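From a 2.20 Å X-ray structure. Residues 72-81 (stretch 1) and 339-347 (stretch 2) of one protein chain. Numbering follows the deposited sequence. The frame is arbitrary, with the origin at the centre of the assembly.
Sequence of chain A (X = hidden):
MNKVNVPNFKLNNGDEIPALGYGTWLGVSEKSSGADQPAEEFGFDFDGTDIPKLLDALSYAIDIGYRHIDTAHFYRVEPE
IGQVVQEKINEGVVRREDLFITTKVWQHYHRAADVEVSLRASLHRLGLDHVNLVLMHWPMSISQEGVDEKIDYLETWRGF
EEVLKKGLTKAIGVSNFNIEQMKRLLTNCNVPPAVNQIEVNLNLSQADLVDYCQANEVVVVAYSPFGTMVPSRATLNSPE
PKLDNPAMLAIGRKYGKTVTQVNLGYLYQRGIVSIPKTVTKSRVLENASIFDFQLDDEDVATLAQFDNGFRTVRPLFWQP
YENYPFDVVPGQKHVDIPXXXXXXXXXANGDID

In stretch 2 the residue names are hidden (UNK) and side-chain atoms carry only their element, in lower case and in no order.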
# COMPACT_ATOMS: atom_id res chain seq x y z
N ALA A 72 2.25 -6.85 -5.41
CA ALA A 72 3.71 -6.89 -5.24
C ALA A 72 4.29 -8.25 -5.66
O ALA A 72 3.62 -9.20 -5.53
CB ALA A 72 4.09 -6.60 -3.78
N HIS A 73 5.54 -8.32 -6.10
CA HIS A 73 6.22 -9.57 -6.25
C HIS A 73 6.07 -10.44 -5.01
O HIS A 73 5.61 -11.62 -5.09
CB HIS A 73 7.67 -9.33 -6.58
CG HIS A 73 8.47 -10.59 -6.72
ND1 HIS A 73 9.84 -10.62 -6.63
CD2 HIS A 73 8.07 -11.88 -6.92
CE1 HIS A 73 10.26 -11.87 -6.78
NE2 HIS A 73 9.19 -12.65 -6.95
N PHE A 74 6.35 -9.85 -3.85
CA PHE A 74 6.23 -10.57 -2.58
C PHE A 74 4.88 -11.19 -2.27
O PHE A 74 4.82 -12.04 -1.43
CB PHE A 74 6.65 -9.65 -1.43
CG PHE A 74 6.78 -10.35 -0.10
CD1 PHE A 74 7.83 -11.23 0.12
CD2 PHE A 74 5.87 -10.10 0.95
CE1 PHE A 74 7.97 -11.89 1.36
CE2 PHE A 74 6.01 -10.74 2.20
CZ PHE A 74 7.06 -11.65 2.40
N TYR A 75 3.78 -10.70 -2.83
CA TYR A 75 2.47 -11.21 -2.46
C TYR A 75 2.05 -12.51 -3.15
O TYR A 75 0.98 -13.04 -2.85
CB TYR A 75 1.43 -10.15 -2.69
CG TYR A 75 1.65 -8.80 -1.97
CD1 TYR A 75 2.54 -8.65 -0.89
CD2 TYR A 75 0.93 -7.71 -2.38
CE1 TYR A 75 2.70 -7.42 -0.27
CE2 TYR A 75 1.08 -6.48 -1.76
CZ TYR A 75 1.95 -6.31 -0.71
OH TYR A 75 2.05 -5.04 -0.17
N ARG A 76 2.88 -13.00 -4.07
CA ARG A 76 2.81 -14.34 -4.64
C ARG A 76 1.75 -14.48 -5.71
O ARG A 76 1.86 -15.35 -6.50
CB ARG A 76 2.62 -15.49 -3.59
CG ARG A 76 3.88 -15.87 -2.79
CD ARG A 76 3.83 -15.33 -1.40
NE ARG A 76 4.81 -15.96 -0.53
CZ ARG A 76 5.69 -15.33 0.26
NH1 ARG A 76 5.77 -13.96 0.35
NH2 ARG A 76 6.50 -16.07 1.02
N VAL A 77 0.78 -13.59 -5.76
CA VAL A 77 -0.40 -13.77 -6.54
C VAL A 77 -0.44 -12.94 -7.84
O VAL A 77 -1.50 -12.80 -8.43
CB VAL A 77 -1.66 -13.47 -5.67
CG1 VAL A 77 -1.76 -14.52 -4.57
CG2 VAL A 77 -1.65 -12.04 -5.05
N GLU A 78 0.68 -12.38 -8.30
CA GLU A 78 0.62 -11.55 -9.54
C GLU A 78 0.03 -12.32 -10.74
O GLU A 78 -0.80 -11.77 -11.48
CB GLU A 78 1.99 -10.98 -9.90
CG GLU A 78 2.51 -9.92 -8.90
CD GLU A 78 3.98 -9.60 -9.09
OE1 GLU A 78 4.75 -10.57 -9.14
OE2 GLU A 78 4.39 -8.40 -9.20
N PRO A 79 0.43 -13.60 -10.94
CA PRO A 79 -0.14 -14.35 -12.12
C PRO A 79 -1.65 -14.41 -12.05
O PRO A 79 -2.35 -14.05 -12.98
CB PRO A 79 0.56 -15.73 -12.03
CG PRO A 79 1.82 -15.42 -11.26
CD PRO A 79 1.38 -14.46 -10.20
N GLU A 80 -2.18 -14.70 -10.87
CA GLU A 80 -3.64 -14.79 -10.73
C GLU A 80 -4.33 -13.43 -10.88
O GLU A 80 -5.45 -13.33 -11.42
CB GLU A 80 -4.02 -15.40 -9.39
CG GLU A 80 -3.59 -16.85 -9.17
CD GLU A 80 -2.19 -17.03 -8.53
OE1 GLU A 80 -1.21 -16.26 -8.75
OE2 GLU A 80 -2.04 -18.01 -7.79
N ILE A 81 -3.71 -12.35 -10.36
CA ILE A 81 -4.32 -11.02 -10.51
C ILE A 81 -4.32 -10.70 -12.01
O ILE A 81 -5.23 -10.09 -12.53
CB ILE A 81 -3.51 -9.89 -9.74
CG1 ILE A 81 -3.44 -10.16 -8.23
CG2 ILE A 81 -4.04 -8.51 -10.09
CD1 ILE A 81 -4.79 -10.23 -7.54
N UNK A 339 12.09 -17.63 6.67
CA UNK A 339 12.32 -17.93 5.24
C UNK A 339 11.22 -17.32 4.30
O UNK A 339 11.55 -16.83 3.23
c UNK A 339 12.54 -19.44 4.96
c UNK A 339 14.16 -20.85 3.51
c UNK A 339 13.17 -19.67 3.56
c UNK A 339 11.24 -20.24 5.12
N UNK A 340 9.95 -17.34 4.72
CA UNK A 340 8.86 -16.74 3.97
C UNK A 340 9.00 -15.20 3.65
O UNK A 340 8.30 -14.70 2.79
c UNK A 340 7.52 -16.99 4.65
N UNK A 341 9.93 -14.51 4.32
CA UNK A 341 10.24 -13.13 4.05
C UNK A 341 11.45 -13.00 3.13
O UNK A 341 11.95 -11.88 2.93
c UNK A 341 10.53 -12.41 5.38
c UNK A 341 9.50 -12.68 6.48
s UNK A 341 7.84 -12.25 6.06
c UNK A 341 8.04 -10.52 5.65
N UNK A 342 11.94 -14.11 2.56
CA UNK A 342 13.18 -14.12 1.77
C UNK A 342 13.15 -14.93 0.44
O UNK A 342 13.81 -14.56 -0.50
n UNK A 342 15.74 -15.59 5.27
c UNK A 342 14.32 -14.68 2.63
n UNK A 342 16.71 -17.21 3.82
c UNK A 342 14.89 -13.74 3.67
n UNK A 342 15.70 -17.86 5.77
c UNK A 342 16.05 -14.37 4.51
c UNK A 342 16.06 -16.87 4.95
N UNK A 343 12.46 -16.08 0.43
CA UNK A 343 12.47 -17.05 -0.69
C UNK A 343 11.07 -17.58 -0.83
O UNK A 343 10.48 -18.00 0.14
c UNK A 343 17.17 -18.84 -0.59
c UNK A 343 15.79 -19.04 0.03
c UNK A 343 14.87 -17.89 -0.45
n UNK A 343 18.28 -19.49 0.12
c UNK A 343 13.39 -18.24 -0.41
N UNK A 344 10.53 -17.54 -2.05
CA UNK A 344 9.18 -18.04 -2.30
C UNK A 344 8.99 -18.28 -3.83
O UNK A 344 9.78 -17.77 -4.65
c UNK A 344 9.98 -14.25 -1.44
c UNK A 344 8.97 -14.55 -2.35
c UNK A 344 10.62 -13.03 -1.54
c UNK A 344 10.24 -12.09 -2.54
n UNK A 344 7.59 -14.10 -4.07
c UNK A 344 8.12 -17.03 -1.76
c UNK A 344 9.25 -12.35 -3.42
c UNK A 344 8.11 -15.68 -2.56
c UNK A 344 7.29 -15.35 -3.61
c UNK A 344 8.62 -13.58 -3.33
N UNK A 345 7.92 -19.00 -4.19
CA UNK A 345 7.48 -19.16 -5.58
C UNK A 345 6.17 -18.37 -5.83
O UNK A 345 5.37 -18.19 -4.90
n UNK A 345 3.49 -22.18 -7.64
c UNK A 345 4.27 -23.03 -6.68
c UNK A 345 7.34 -20.69 -5.94
c UNK A 345 5.74 -22.62 -6.56
c UNK A 345 5.93 -21.32 -5.76
N UNK A 346 5.92 -18.00 -7.09
CA UNK A 346 4.66 -17.27 -7.51
C UNK A 346 3.65 -18.07 -8.39
O UNK A 346 4.06 -18.74 -9.34
c UNK A 346 5.06 -15.96 -8.23
c UNK A 346 6.19 -15.25 -7.52
o UNK A 346 5.93 -14.43 -6.64
n UNK A 346 7.45 -15.59 -7.84
N UNK A 347 2.34 -17.95 -8.11
CA UNK A 347 1.32 -18.80 -8.76
C UNK A 347 1.21 -20.18 -8.12
O UNK A 347 0.45 -21.04 -8.57
O HOH W 1 10.10 -15.29 -6.56
O HOH W 2 3.66 -12.65 -7.57

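Position 339 carries four carbons, forked at the first, with one arm two carbons long, and none touches stretch 1: Ile339. Its CA-to-CB bond points away from stretch 1; its backbone O instead accepts bonds from the N atoms of 342 and 343, closing the turn.

Position 340 has one side-chain carbon, its CB, 3.9 Å from Arg76 NH2: Ala340. The methyl lies beside the guanidinium, while Arg76 NH2 donates to Ala340 O at 2.9 Å, almost linearly.

Position 341 shows two carbons, a sulfur and a last carbon, unbranched, the last carbon lying against the ring of Phe74: Met341. Although its CA-to-CB bond points away, the flexible chain folds back until Met341 CE is 3.6 Å from Phe74 CZ, with the sulfur at the edge of that ring.

At 342, three carbons and a nitrogen lead to a carbon bearing two more nitrogens, none touching stretch 1: Arg342. At 343, four carbons in a row end in nitrogen, again without contact: Lys343. The CA-to-CB bonds of both point away, and their charged ends find hydrogen bonds beyond the contact.

Position 344 has one carbon followed by fused five- and six-membered rings holding eight carbons and one nitrogen, packed against His73, Phe74 and Arg76: Trp344. Its CA-to-CB bond points toward stretch 1. The broad indole suits three neighbours: its edge meets the face of His73, its face receives the edge of Phe74 (Phe74 CD1 to Trp344 CH2, 3.7 Å), and the guanidinium of Arg76 lies flat on it, planes 23° apart. Trp344 NE1 gives a weak hydrogen bond to His73 O at 3.3 Å.

Position 345 again has four carbons in a row ending in nitrogen, and its backbone O lies 3.5 Å from Arg76 CG: Lys345. The side chain is exposed and poorly ordered; the contact here is through the backbone.

Position 346 has two carbons, the second carrying one nitrogen and one oxygen, the oxygen 3.3 Å from His73 CD2: Asn346. The amide serves two waters: ND2 donates to water 1, and Asn346 OD1 lies 3.0 Å from water 2, within hydrogen-bonding reach. Water 1 also bonds His73 NE2, and water 2 bonds Glu78 N.

Position 347 has no side-chain atoms and a positive phi of 81°, which favours glycine; its N donates to Arg76 O at 3.1 Å, and its CA sits 3.6 Å from Glu80 OE2: Gly347.

The contact thus centres on Trp344, packed among His73, Phe74 and Arg76. Arg76 ties the pieces together: NH1 bonds Phe74 O within its own stretch, NH2 reaches Ala340 O, and its backbone O holds Gly347. Waters bridge the polar side around Asn346.

Stretch 2 339-347: IAMRKWKNG
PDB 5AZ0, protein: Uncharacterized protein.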